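PDB 3M9V: FAD-dependent oxidoreductase from Actinomadura kijaniata, which is a flavoprotein of the acyl-CoA dehydrogenase family with a key role in D-kijanose biosynthesis, probably oxidising the amino group of a dTDP-linked sugar. Local coordinates for the thymidine-5'-diphosphate site, the interface of chains A and B and the interface of chains A and C. Coordinates in Å, arbitrary orientation; residue numbers count along the deposited sequence, not the author numbering. Chains: chain A/B/C, FAD-dependent oxidoreductase.

Contact 1: the thymidine-5'-diphosphate site. Residues chain A 110-111, 114-115, 184, 242, 251-252, 254-256, 258-259, 332. With TYD (thymidine-5'-diphosphate), chain D.
The thymine ring of TYD is held between two helices. On one face lies the phenol ring of A:Tyr114, stacked on the TYD ring with centroids 3.6 Å apart and planes 10° apart. A:Tyr114 CG is anti to its backbone N (chi1 178°), and chi2 of 101° turns the ring parallel to the base. The other face is covered by A:Gly255, whose CA packs on it as a CH-pi contact; the lack of a side chain permits this approach. At the edge, the extended A:Arg332 brings its guanidinium to the base. A:Arg332 NH2 donates to TYD O4, the base carbonyl oxygen, at 2.7 Å, almost in the guanidinium plane. An alanine in place of A:Tyr114 would remove the stacked ring and would probably leave the base less firmly held. The ribose 3'-hydroxyl TYD O3' donates to A:Glu115 OE1 at 3.0 Å, on the anti lone pair. A:Arg242 NH1 donates to the syn lone pair of A:Glu115 OE1 at 2.6 Å, a salt bridge that fixes the carboxylate. A:Ser259 OG donates a hydrogen bond to the alpha-phosphate TYD O2A at 2.7 Å. A:Gln256 NE2 donates to the beta-phosphate TYD O2B at 2.9 Å, nearly straight. This nucleotide pocket probably holds a dTDP-sugar substrate, whose sugar would extend from the beta-phosphate.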
ATOM      1  N   LEU A 110     -35.526 -11.531   3.716  1.00 19.48           N
ATOM      2  CA  LEU A 110     -35.141 -12.271   2.524  1.00 20.47           C
ATOM      3  C   LEU A 110     -34.943 -13.760   2.764  1.00 20.79           C
ATOM      4  O   LEU A 110     -35.357 -14.552   1.923  1.00 22.68           O
ATOM      5  CB  LEU A 110     -33.844 -11.708   1.926  1.00 17.71           C
ATOM      6  CG  LEU A 110     -33.855 -10.226   1.533  1.00 21.61           C
ATOM      7  CD1 LEU A 110     -32.427  -9.824   1.069  1.00 23.97           C
ATOM      8  CD2 LEU A 110     -34.877 -10.003   0.399  1.00 19.25           C
ATOM      9  N   THR A 111     -34.325 -14.183   3.858  1.00 20.01           N
ATOM     10  CA  THR A 111     -34.150 -15.632   3.960  1.00 21.22           C
ATOM     11  C   THR A 111     -35.432 -16.309   4.461  1.00 22.82           C
ATOM     12  O   THR A 111     -35.667 -17.479   4.148  1.00 24.28           O
ATOM     13  CB  THR A 111     -32.966 -15.986   4.879  1.00 20.94           C
ATOM     14  OG1 THR A 111     -33.154 -15.317   6.131  1.00 22.80           O
ATOM     15  CG2 THR A 111     -31.670 -15.478   4.289  1.00 21.16           C
ATOM     16  N   TYR A 114     -37.567 -16.954   1.538  1.00 29.62           N
ATOM     17  CA  TYR A 114     -37.200 -18.140   0.789  1.00 29.22           C
ATOM     18  C   TYR A 114     -37.675 -19.415   1.487  1.00 30.59           C
ATOM     19  O   TYR A 114     -37.990 -20.417   0.839  1.00 30.07           O
ATOM     20  CB  TYR A 114     -35.674 -18.148   0.689  1.00 29.12           C
ATOM     21  CG  TYR A 114     -35.109 -19.351  -0.027  1.00 29.00           C
ATOM     22  CD1 TYR A 114     -34.692 -19.248  -1.355  1.00 30.01           C
ATOM     23  CD2 TYR A 114     -35.005 -20.577   0.623  1.00 30.59           C
ATOM     24  CE1 TYR A 114     -34.164 -20.349  -2.009  1.00 34.30           C
ATOM     25  CE2 TYR A 114     -34.486 -21.690  -0.028  1.00 34.52           C
ATOM     26  CZ  TYR A 114     -34.088 -21.561  -1.345  1.00 34.65           C
ATOM     27  OH  TYR A 114     -33.571 -22.649  -2.006  1.00 41.92           O
ATOM     28  N   GLU A 115     -37.685 -19.415   2.814  1.00 30.11           N
ATOM     29  CA  GLU A 115     -38.260 -20.542   3.554  1.00 32.31           C
ATOM     30  C   GLU A 115     -39.750 -20.679   3.229  1.00 31.46           C
ATOM     31  O   GLU A 115     -40.255 -21.762   2.947  1.00 29.78           O
ATOM     32  CB  GLU A 115     -38.122 -20.309   5.058  1.00 32.62           C
ATOM     33  CG  GLU A 115     -36.701 -20.409   5.584  1.00 36.82           C
ATOM     34  CD  GLU A 115     -36.225 -21.851   5.553  1.00 38.44           C
ATOM     35  OE1 GLU A 115     -35.096 -22.145   5.992  1.00 43.36           O
ATOM     36  OE2 GLU A 115     -37.005 -22.717   5.109  1.00 40.03           O
ATOM     37  N   ASN A 184     -28.639 -20.629  15.816  1.00 28.13           N
ATOM     38  CA  ASN A 184     -28.011 -21.785  15.196  1.00 30.50           C
ATOM     39  C   ASN A 184     -27.613 -22.776  16.283  1.00 29.77           C
ATOM     40  O   ASN A 184     -26.822 -22.453  17.171  1.00 31.53           O
ATOM     41  CB  ASN A 184     -26.766 -21.357  14.426  1.00 33.01           C
ATOM     42  CG  ASN A 184     -27.115 -20.605  13.154  1.00 39.23           C
ATOM     43  OD1 ASN A 184     -28.279 -20.284  12.890  1.00 43.97           O
ATOM     44  ND2 ASN A 184     -26.099 -20.350  12.341  1.00 48.85           N
ATOM     45  N   ARG A 242     -31.929 -28.527  10.222  1.00 49.15           N
ATOM     46  CA  ARG A 242     -31.111 -28.490   9.008  1.00 51.06           C
ATOM     47  C   ARG A 242     -30.490 -29.873   8.804  1.00 51.89           C
ATOM     48  O   ARG A 242     -31.139 -30.881   9.081  1.00 52.47           O
ATOM     49  CB  ARG A 242     -30.031 -27.412   9.121  1.00 51.02           C
ATOM     50  CG  ARG A 242     -30.548 -26.034   9.498  1.00 50.47           C
ATOM     51  CD  ARG A 242     -31.711 -25.587   8.632  1.00 49.87           C
ATOM     52  NE  ARG A 242     -32.059 -24.202   8.961  1.00 53.46           N
ATOM     53  CZ  ARG A 242     -32.951 -23.439   8.331  1.00 53.07           C
ATOM     54  NH1 ARG A 242     -33.642 -23.895   7.298  1.00 52.11           N
ATOM     55  NH2 ARG A 242     -33.168 -22.197   8.739  1.00 54.71           N
ATOM     56  N   ALA A 251     -24.092 -26.065  -1.100  1.00 33.34           N
ATOM     57  CA  ALA A 251     -25.290 -25.337  -1.508  1.00 30.92           C
ATOM     58  C   ALA A 251     -25.723 -24.346  -0.427  1.00 30.91           C
ATOM     59  O   ALA A 251     -26.397 -23.351  -0.715  1.00 29.11           O
ATOM     60  CB  ALA A 251     -26.449 -26.290  -1.846  1.00 30.39           C
ATOM     61  N   VAL A 252     -25.304 -24.633   0.799  1.00 30.23           N
ATOM     62  CA  VAL A 252     -25.664 -23.862   1.993  1.00 31.33           C
ATOM     63  C   VAL A 252     -24.962 -22.499   2.029  1.00 31.29           C
ATOM     64  O   VAL A 252     -25.431 -21.550   2.655  1.00 28.60           O
ATOM     65  CB  VAL A 252     -25.317 -24.719   3.234  1.00 32.75           C
ATOM     66  CG1 VAL A 252     -24.959 -23.908   4.462  1.00 36.65           C
ATOM     67  CG2 VAL A 252     -26.489 -25.655   3.528  1.00 33.36           C
ATOM     68  N   ALA A 254     -25.094 -20.540  -0.208  1.00 23.37           N
ATOM     69  CA  ALA A 254     -25.925 -19.521  -0.834  1.00 21.77           C
ATOM     70  C   ALA A 254     -26.749 -18.770   0.205  1.00 22.58           C
ATOM     71  O   ALA A 254     -26.943 -17.558   0.062  1.00 22.79           O
ATOM     72  CB  ALA A 254     -26.887 -20.106  -1.850  1.00 22.42           C
ATOM     73  N   GLY A 255     -27.266 -19.479   1.203  1.00 20.11           N
ATOM     74  CA  GLY A 255     -28.052 -18.851   2.258  1.00 21.13           C
ATOM     75  C   GLY A 255     -27.184 -17.955   3.133  1.00 23.49           C
ATOM     76  O   GLY A 255     -27.614 -16.881   3.561  1.00 19.87           O
ATOM     77  N   GLN A 256     -25.952 -18.388   3.401  1.00 21.22           N
ATOM     78  CA  GLN A 256     -25.056 -17.541   4.174  1.00 20.98           C
ATOM     79  C   GLN A 256     -24.691 -16.269   3.437  1.00 20.60           C
ATOM     80  O   GLN A 256     -24.392 -15.230   4.043  1.00 17.98           O
ATOM     81  CB  GLN A 256     -23.793 -18.314   4.537  1.00 21.40           C
ATOM     82  CG  GLN A 256     -24.119 -19.422   5.507  1.00 23.40           C
ATOM     83  CD  GLN A 256     -22.996 -20.415   5.581  1.00 35.13           C
ATOM     84  OE1 GLN A 256     -21.843 -20.105   5.279  1.00 34.89           O
ATOM     85  NE2 GLN A 256     -23.328 -21.634   5.973  1.00 39.96           N
ATOM     86  N   VAL A 258     -26.790 -14.721   1.136  1.00 19.55           N
ATOM     87  CA  VAL A 258     -27.998 -13.916   1.213  1.00 17.59           C
ATOM     88  C   VAL A 258     -28.069 -13.263   2.602  1.00 20.18           C
ATOM     89  O   VAL A 258     -28.386 -12.074   2.733  1.00 15.53           O
ATOM     90  CB  VAL A 258     -29.259 -14.743   0.849  1.00 18.98           C
ATOM     91  CG1 VAL A 258     -30.533 -13.940   1.128  1.00 16.50           C
ATOM     92  CG2 VAL A 258     -29.270 -15.144  -0.649  1.00 15.95           C
ATOM     93  N   SER A 259     -27.780 -14.041   3.643  1.00 18.29           N
ATOM     94  CA  SER A 259     -27.797 -13.520   5.001  1.00 21.15           C
ATOM     95  C   SER A 259     -26.877 -12.348   5.307  1.00 20.99           C
ATOM     96  O   SER A 259     -27.158 -11.631   6.265  1.00 19.47           O
ATOM     97  CB  SER A 259     -27.351 -14.615   5.987  1.00 21.45           C
ATOM     98  OG  SER A 259     -28.400 -15.560   6.035  1.00 31.35           O
ATOM     99  N   ARG A 332     -23.786 -23.201  -7.384  1.00 29.33           N
ATOM    100  CA  ARG A 332     -24.451 -21.926  -7.129  1.00 27.87           C
ATOM    101  C   ARG A 332     -23.970 -21.263  -5.833  1.00 28.22           C
ATOM    102  O   ARG A 332     -23.693 -20.058  -5.835  1.00 27.47           O
ATOM    103  CB  ARG A 332     -25.960 -22.120  -7.076  1.00 26.24           C
ATOM    104  CG  ARG A 332     -26.711 -20.926  -6.513  1.00 27.09           C
ATOM    105  CD  ARG A 332     -28.182 -21.152  -6.810  1.00 29.48           C
ATOM    106  NE  ARG A 332     -29.087 -20.101  -6.351  1.00 25.20           N
ATOM    107  CZ  ARG A 332     -29.625 -20.051  -5.131  1.00 24.63           C
ATOM    108  NH1 ARG A 332     -30.476 -19.082  -4.833  1.00 24.43           N
ATOM    109  NH2 ARG A 332     -29.333 -20.958  -4.209  1.00 17.32           N
TER
HETATM  110  PA  TYD D 901     -28.045 -18.945   7.231  1.00 58.48           P
HETATM  111  O1A TYD D 901     -28.595 -19.099   8.636  1.00 60.80           O
HETATM  112  O2A TYD D 901     -27.101 -17.806   6.887  1.00 62.40           O
HETATM  113  O3A TYD D 901     -27.385 -20.333   6.767  1.00 63.19           O
HETATM  114  PB  TYD D 901     -26.951 -21.360   7.925  1.00 70.29           P
HETATM  115  O1B TYD D 901     -26.346 -20.464   8.992  1.00 71.46           O
HETATM  116  O2B TYD D 901     -25.930 -22.155   7.138  1.00 71.57           O
HETATM  117  O3B TYD D 901     -28.259 -22.052   8.262  1.00 70.58           O
HETATM  118  O5' TYD D 901     -29.220 -19.005   6.129  1.00 55.06           O
HETATM  119  C5' TYD D 901     -30.014 -20.168   5.898  1.00 43.96           C
HETATM  120  C4' TYD D 901     -31.225 -19.472   5.291  1.00 41.60           C
HETATM  121  O4' TYD D 901     -30.919 -18.963   3.998  1.00 31.81           O
HETATM  122  C3' TYD D 901     -32.451 -20.351   5.133  1.00 38.68           C
HETATM  123  O3' TYD D 901     -33.352 -19.743   6.062  1.00 44.05           O
HETATM  124  C2' TYD D 901     -32.984 -20.020   3.748  1.00 37.02           C
HETATM  125  C1' TYD D 901     -32.081 -18.937   3.165  1.00 33.08           C
HETATM  126  N1  TYD D 901     -31.675 -19.282   1.795  1.00 26.06           N
HETATM  127  C2  TYD D 901     -31.819 -18.405   0.803  1.00 27.73           C
HETATM  128  O2  TYD D 901     -32.320 -17.281   1.045  1.00 26.90           O
HETATM  129  N3  TYD D 901     -31.442 -18.748  -0.449  1.00 27.04           N
HETATM  130  C4  TYD D 901     -30.905 -19.963  -0.711  1.00 29.74           C
HETATM  131  O4  TYD D 901     -30.564 -20.251  -1.878  1.00 30.15           O
HETATM  132  C5  TYD D 901     -30.755 -20.884   0.311  1.00 28.48           C
HETATM  133  C5M TYD D 901     -30.182 -22.263   0.121  1.00 27.73           C
HETATM  134  C6  TYD D 901     -31.156 -20.497   1.582  1.00 29.04           C

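Contact 2: the interface of chains A and B. Residues chain A 342, 345-346, 349, 391; chain B 295, 299, 302-303.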
ATOM      1  N   CYS A 342     -14.586 -12.224  -2.236  1.00 11.12           N
ATOM      2  CA  CYS A 342     -13.654 -11.403  -3.004  1.00 15.70           C
ATOM      3  C   CYS A 342     -13.944  -9.932  -2.681  1.00 14.03           C
ATOM      4  O   CYS A 342     -13.030  -9.168  -2.398  1.00 17.33           O
ATOM      5  CB  CYS A 342     -13.882 -11.603  -4.513  1.00 11.89           C
ATOM      6  SG  CYS A 342     -13.049 -13.114  -5.022  1.00 20.20           S
ATOM      7  N   LEU A 345     -13.167  -8.779   1.161  1.00 13.60           N
ATOM      8  CA  LEU A 345     -11.772  -8.490   1.456  1.00 15.16           C
ATOM      9  C   LEU A 345     -11.369  -7.112   0.919  1.00 17.61           C
ATOM     10  O   LEU A 345     -10.687  -6.341   1.599  1.00 17.26           O
ATOM     11  CB  LEU A 345     -10.892  -9.600   0.888  1.00 15.45           C
ATOM     12  CG  LEU A 345      -9.482  -9.741   1.470  1.00 19.34           C
ATOM     13  CD1 LEU A 345      -9.136 -11.211   1.310  1.00 30.28           C
ATOM     14  CD2 LEU A 345      -8.561  -9.036   0.511  1.00 27.89           C
ATOM     15  N   ALA A 346     -11.793  -6.779  -0.294  1.00 15.07           N
ATOM     16  CA  ALA A 346     -11.512  -5.463  -0.878  1.00 13.23           C
ATOM     17  C   ALA A 346     -12.195  -4.391  -0.057  1.00 12.98           C
ATOM     18  O   ALA A 346     -11.568  -3.388   0.280  1.00 16.30           O
ATOM     19  CB  ALA A 346     -12.054  -5.429  -2.283  1.00 13.82           C
ATOM     20  N   ARG A 349     -10.366  -3.553   3.197  1.00 18.61           N
ATOM     21  CA  ARG A 349      -9.139  -2.783   3.065  0.50 18.97           C
ATOM     22  C   ARG A 349      -9.449  -1.385   2.544  1.00 19.43           C
ATOM     23  O   ARG A 349      -8.927  -0.409   3.079  1.00 19.22           O
ATOM     24  CB  ARG A 349      -8.105  -3.482   2.177  0.50 19.79           C
ATOM     25  CG  ARG A 349      -6.703  -2.935   2.394  0.50 24.84           C
ATOM     26  CD  ARG A 349      -5.633  -3.969   2.107  0.50 27.69           C
ATOM     27  NE  ARG A 349      -5.785  -5.186   2.901  0.50 29.03           N
ATOM     28  CZ  ARG A 349      -5.504  -6.397   2.427  0.50 25.27           C
ATOM     29  NH1 ARG A 349      -5.660  -7.474   3.182  0.50 21.64           N
ATOM     30  NH2 ARG A 349      -5.060  -6.521   1.187  0.50 22.09           N
ATOM     31  N   TYR A 391     -10.528 -12.018   7.960  1.00 19.24           N
ATOM     32  CA  TYR A 391      -9.387 -12.047   7.048  1.00 20.06           C
ATOM     33  C   TYR A 391      -8.645 -13.382   6.996  1.00 21.01           C
ATOM     34  O   TYR A 391      -8.479 -13.973   5.935  1.00 20.14           O
ATOM     35  CB  TYR A 391      -8.398 -10.912   7.347  1.00 17.22           C
ATOM     36  CG  TYR A 391      -7.185 -10.980   6.462  1.00 21.91           C
ATOM     37  CD1 TYR A 391      -7.275 -10.648   5.116  1.00 20.07           C
ATOM     38  CD2 TYR A 391      -5.942 -11.356   6.965  1.00 20.38           C
ATOM     39  CE1 TYR A 391      -6.183 -10.707   4.276  1.00 23.18           C
ATOM     40  CE2 TYR A 391      -4.837 -11.409   6.118  1.00 25.03           C
ATOM     41  CZ  TYR A 391      -4.957 -11.070   4.787  1.00 20.76           C
ATOM     42  OH  TYR A 391      -3.902 -11.131   3.900  1.00 18.60           O
TER
ATOM     43  N   THR B 295      -1.503 -16.925   0.717  1.00  9.24           N
ATOM     44  CA  THR B 295      -2.017 -15.604   1.105  1.00 13.89           C
ATOM     45  C   THR B 295      -1.988 -14.685  -0.121  1.00 12.54           C
ATOM     46  O   THR B 295      -3.000 -14.061  -0.417  1.00 16.89           O
ATOM     47  CB  THR B 295      -1.158 -15.032   2.251  1.00 13.60           C
ATOM     48  OG1 THR B 295      -1.314 -15.859   3.409  1.00 15.16           O
ATOM     49  CG2 THR B 295      -1.556 -13.584   2.611  1.00 14.95           C
ATOM     50  N   GLU B 299      -5.037 -12.761  -2.035  1.00 13.32           N
ATOM     51  CA  GLU B 299      -5.012 -11.301  -2.184  1.00 16.63           C
ATOM     52  C   GLU B 299      -5.195 -10.920  -3.655  1.00 15.22           C
ATOM     53  O   GLU B 299      -5.968 -10.019  -3.992  1.00 16.37           O
ATOM     54  CB  GLU B 299      -3.693 -10.693  -1.669  1.00 14.36           C
ATOM     55  CG  GLU B 299      -3.473 -10.758  -0.152  1.00 21.36           C
ATOM     56  CD  GLU B 299      -4.142  -9.594   0.546  1.00 37.50           C
ATOM     57  OE1 GLU B 299      -4.455  -8.579  -0.142  1.00 37.56           O
ATOM     58  OE2 GLU B 299      -4.372  -9.716   1.771  1.00 37.60           O
ATOM     59  N   SER B 302      -8.760 -11.463  -4.896  1.00 13.98           N
ATOM     60  CA  SER B 302      -9.665 -10.369  -4.527  1.00 13.41           C
ATOM     61  C   SER B 302      -9.345  -9.047  -5.258  1.00 14.02           C
ATOM     62  O   SER B 302     -10.242  -8.326  -5.706  1.00 11.76           O
ATOM     63  CB  SER B 302      -9.599 -10.155  -3.009  1.00 16.01           C
ATOM     64  OG  SER B 302     -10.258  -8.954  -2.613  1.00 16.01           O
ATOM     65  N   ARG B 303      -8.065  -8.728  -5.414  1.00 13.87           N
ATOM     66  CA  ARG B 303      -7.657  -7.553  -6.208  1.00 15.13           C
ATOM     67  C   ARG B 303      -8.090  -7.598  -7.676  1.00 14.01           C
ATOM     68  O   ARG B 303      -8.514  -6.592  -8.231  1.00 12.54           O
ATOM     69  CB  ARG B 303      -6.142  -7.334  -6.154  1.00 12.86           C
ATOM     70  CG  ARG B 303      -5.693  -6.656  -4.837  1.00 22.77           C
ATOM     71  CD  ARG B 303      -4.155  -6.527  -4.667  1.00 31.70           C
ATOM     72  NE  ARG B 303      -3.923  -5.198  -4.118  1.00 46.69           N
ATOM     73  CZ  ARG B 303      -3.953  -4.891  -2.823  1.00 51.68           C
ATOM     74  NH1 ARG B 303      -4.135  -5.840  -1.913  1.00 50.74           N
ATOM     75  NH2 ARG B 303      -3.790  -3.632  -2.432  1.00 53.43           N
TER
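A:Arg349 has CG anti to the backbone N (chi1 -161°), and its chain bends at chi3 (-57°). B:Glu299 instead sets CG beside its backbone N and bends at chi2 (-85°). The two side chains cross at about a right angle and meet end to end. The guanidinium and carboxylate planes are nearly coplanar. A:Arg349 NH1 donates to B:Glu299 OE2 at 2.9 Å, and A:Arg349 NH2 donates to B:Glu299 OE1 at 2.5 Å. Both bonds use syn lone pairs, so this is a two-pronged salt bridge. The phenol A:Tyr391 OH donates to the anti lone pair of B:Glu299 OE2 at 2.6 Å. Bonds at both oxygens thus hold the carboxylate's rotation. The concentration of donors would probably favour its charged form. B:Arg303 NH1 is modelled near OE1, but that side chain is poorly ordered. B:Ser302 OG donates to the backbone carbonyl A:Cys342 O at 2.8 Å, on a lone pair. A:Leu345 CD2 packs on B:Ser302 CB at 3.8 Å. This interface of the deposited assembly is likely to be biological, though the structure alone does not show it. The two-fold-repeated patch joins helix 329-362 and the first residue of helix 391-402 of chain A to helix 291-323 of chain B.

Contact 3: the interface of chains A and C. Residues chain A 356, 359-360, 363-364, 366; chain C 384-385.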
ATOM      1  N   SER A 356      -9.379   6.714   7.011  1.00 17.98           N
ATOM      2  CA  SER A 356      -8.119   7.212   7.549  1.00 21.67           C
ATOM      3  C   SER A 356      -7.570   8.411   6.770  1.00 20.31           C
ATOM      4  O   SER A 356      -7.191   9.431   7.360  1.00 21.71           O
ATOM      5  CB  SER A 356      -7.105   6.072   7.716  1.00 23.25           C
ATOM      6  OG  SER A 356      -5.859   6.590   8.138  1.00 22.45           O
ATOM      7  N   LEU A 359      -9.025  11.910   7.645  1.00 16.61           N
ATOM      8  CA  LEU A 359      -8.510  12.561   8.841  1.00 20.01           C
ATOM      9  C   LEU A 359      -7.290  13.409   8.519  1.00 20.40           C
ATOM     10  O   LEU A 359      -7.083  14.451   9.153  1.00 21.00           O
ATOM     11  CB  LEU A 359      -8.132  11.520   9.902  1.00 21.86           C
ATOM     12  CG  LEU A 359      -9.312  11.048  10.780  1.00 27.61           C
ATOM     13  CD1 LEU A 359      -9.998   9.831  10.199  1.00 26.66           C
ATOM     14  CD2 LEU A 359      -8.927  10.670  12.188  1.00 27.16           C
ATOM     15  N   SER A 360      -6.474  12.943   7.579  1.00 17.75           N
ATOM     16  CA  SER A 360      -5.375  13.769   7.097  1.00 20.03           C
ATOM     17  C   SER A 360      -5.903  15.048   6.432  1.00 21.55           C
ATOM     18  O   SER A 360      -5.266  16.083   6.586  1.00 20.76           O
ATOM     19  CB  SER A 360      -4.512  13.015   6.086  1.00 19.84           C
ATOM     20  OG  SER A 360      -3.965  11.887   6.734  1.00 24.70           O
ATOM     21  N   GLY A 363      -7.390  17.257   9.455  1.00 20.97           N
ATOM     22  CA  GLY A 363      -6.332  17.535  10.421  1.00 23.19           C
ATOM     23  C   GLY A 363      -6.788  17.348  11.863  1.00 25.23           C
ATOM     24  O   GLY A 363      -7.788  16.667  12.080  1.00 22.40           O
ATOM     25  N   GLY A 364      -6.122  18.007  12.818  1.00 23.70           N
ATOM     26  CA  GLY A 364      -6.193  17.722  14.252  1.00 22.47           C
ATOM     27  C   GLY A 364      -7.560  17.741  14.913  1.00 23.75           C
ATOM     28  O   GLY A 364      -7.829  16.962  15.838  1.00 20.70           O
ATOM     29  N   SER A 366     -10.084  16.324  13.874  1.00 20.69           N
ATOM     30  CA  SER A 366     -10.698  15.013  13.733  1.00 19.80           C
ATOM     31  C   SER A 366     -10.215  14.036  14.801  1.00 19.77           C
ATOM     32  O   SER A 366     -10.769  12.936  14.911  1.00 21.02           O
ATOM     33  CB  SER A 366     -10.382  14.486  12.333  1.00 21.95           C
ATOM     34  OG  SER A 366      -9.003  14.157  12.266  1.00 24.71           O
TER
ATOM     35  N   ARG C 384       0.321  11.925  13.654  1.00 18.21           N
ATOM     36  CA  ARG C 384      -0.113  12.482  12.381  1.00 22.14           C
ATOM     37  C   ARG C 384      -0.509  13.942  12.527  1.00 24.80           C
ATOM     38  O   ARG C 384      -0.475  14.701  11.565  1.00 25.24           O
ATOM     39  CB  ARG C 384      -1.340  11.710  11.847  1.00 22.69           C
ATOM     40  CG  ARG C 384      -1.007  10.257  11.503  1.00 25.02           C
ATOM     41  CD  ARG C 384      -2.232   9.392  11.240  1.00 22.51           C
ATOM     42  NE  ARG C 384      -2.980   9.919  10.097  1.00 26.34           N
ATOM     43  CZ  ARG C 384      -4.100   9.346   9.678  1.00 29.19           C
ATOM     44  NH1 ARG C 384      -4.540   8.279  10.334  1.00 22.92           N
ATOM     45  NH2 ARG C 384      -4.763   9.829   8.640  1.00 31.58           N
ATOM     46  N   PHE C 385      -0.916  14.324  13.729  1.00 25.21           N
ATOM     47  CA  PHE C 385      -1.550  15.621  13.909  1.00 29.45           C
ATOM     48  C   PHE C 385      -0.566  16.554  14.614  1.00 32.54           C
ATOM     49  O   PHE C 385      -0.791  17.758  14.589  1.00 34.82           O
ATOM     50  CB  PHE C 385      -2.915  15.493  14.616  1.00 25.17           C
ATOM     51  CG  PHE C 385      -3.821  14.542  13.894  1.00 25.68           C
ATOM     52  CD1 PHE C 385      -4.260  14.830  12.603  1.00 19.59           C
ATOM     53  CD2 PHE C 385      -4.115  13.306  14.454  1.00 20.43           C
ATOM     54  CE1 PHE C 385      -5.046  13.918  11.912  1.00 24.76           C
ATOM     55  CE2 PHE C 385      -4.895  12.382  13.772  1.00 22.26           C
ATOM     56  CZ  PHE C 385      -5.351  12.687  12.485  1.00 23.03           C
TER
HETATM   57  O   HOH W   1      -1.925  11.888   8.369  1.00 31.79           O
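The packed part of this two-fold interface is the ring of C:Phe385, which fits against the C-terminal end of helix 329-362 and the turn after it. The interface belongs to the deposited assembly and is likely to be biological, though the structure alone does not show it. C:Phe385 CE1 lies 3.5 Å from the backbone carbonyl A:Leu359 O. C:Phe385 CD1 meets the glycine backbone, 3.8 Å from A:Gly364 CA. The absence of side chains at A:Gly363 and A:Gly364 lets the ring edge come this near. A:Leu359 crosses obliquely, with A:Leu359 CB 4.0 Å from C:Phe385 CZ. C:Arg384 CB sits over the centre of one ring face, so the arginine supports the ring from its own chain. A:Ser366 OG donates to A:Gly363 O, a bond within chain A that braces the turn beside the ring. The other side is polar. C:Arg384 bends at chi3 (61°) and turns its guanidinium towards the helix. C:Arg384 NH2 donates to the backbone carbonyl A:Ser356 O at 2.8 Å, lying above the carbonyl plane. C:Arg384 NH2 also donates to the hydroxyl A:Ser360 OG at 2.9 Å, with 161° at the hydrogen. The looser links are a weak bond from NH1 to A:Ser356 OG and a water. C:Phe385 also belongs to an FMN-binding site, so the contact may help shape the flavin pocket. Water 1 bridges the chains, 2.6 Å from A:Ser360 OG and 2.8 Å from C:Arg384 NE.

Helix 329-362 runs through all three contacts. It supplies A:Arg332 to contact 1, A:Cys342, A:Leu345, A:Ala346 and A:Arg349 to contact 2, and A:Ser356, A:Leu359 and A:Ser360 to contact 3. The C-alpha centres of contacts 1 and 2 lie about 23 Å apart, those of contacts 2 and 3 about 26 Å, and those of contacts 1 and 3 about 42 Å. One helix therefore touches the nucleotide and two neighbouring subunits. Contacts 2 and 3 are different two-fold interfaces, and together they fit the four-chain deposited assembly. The shared helix could link nucleotide binding to subunit packing, but the structure alone does not show such coupling.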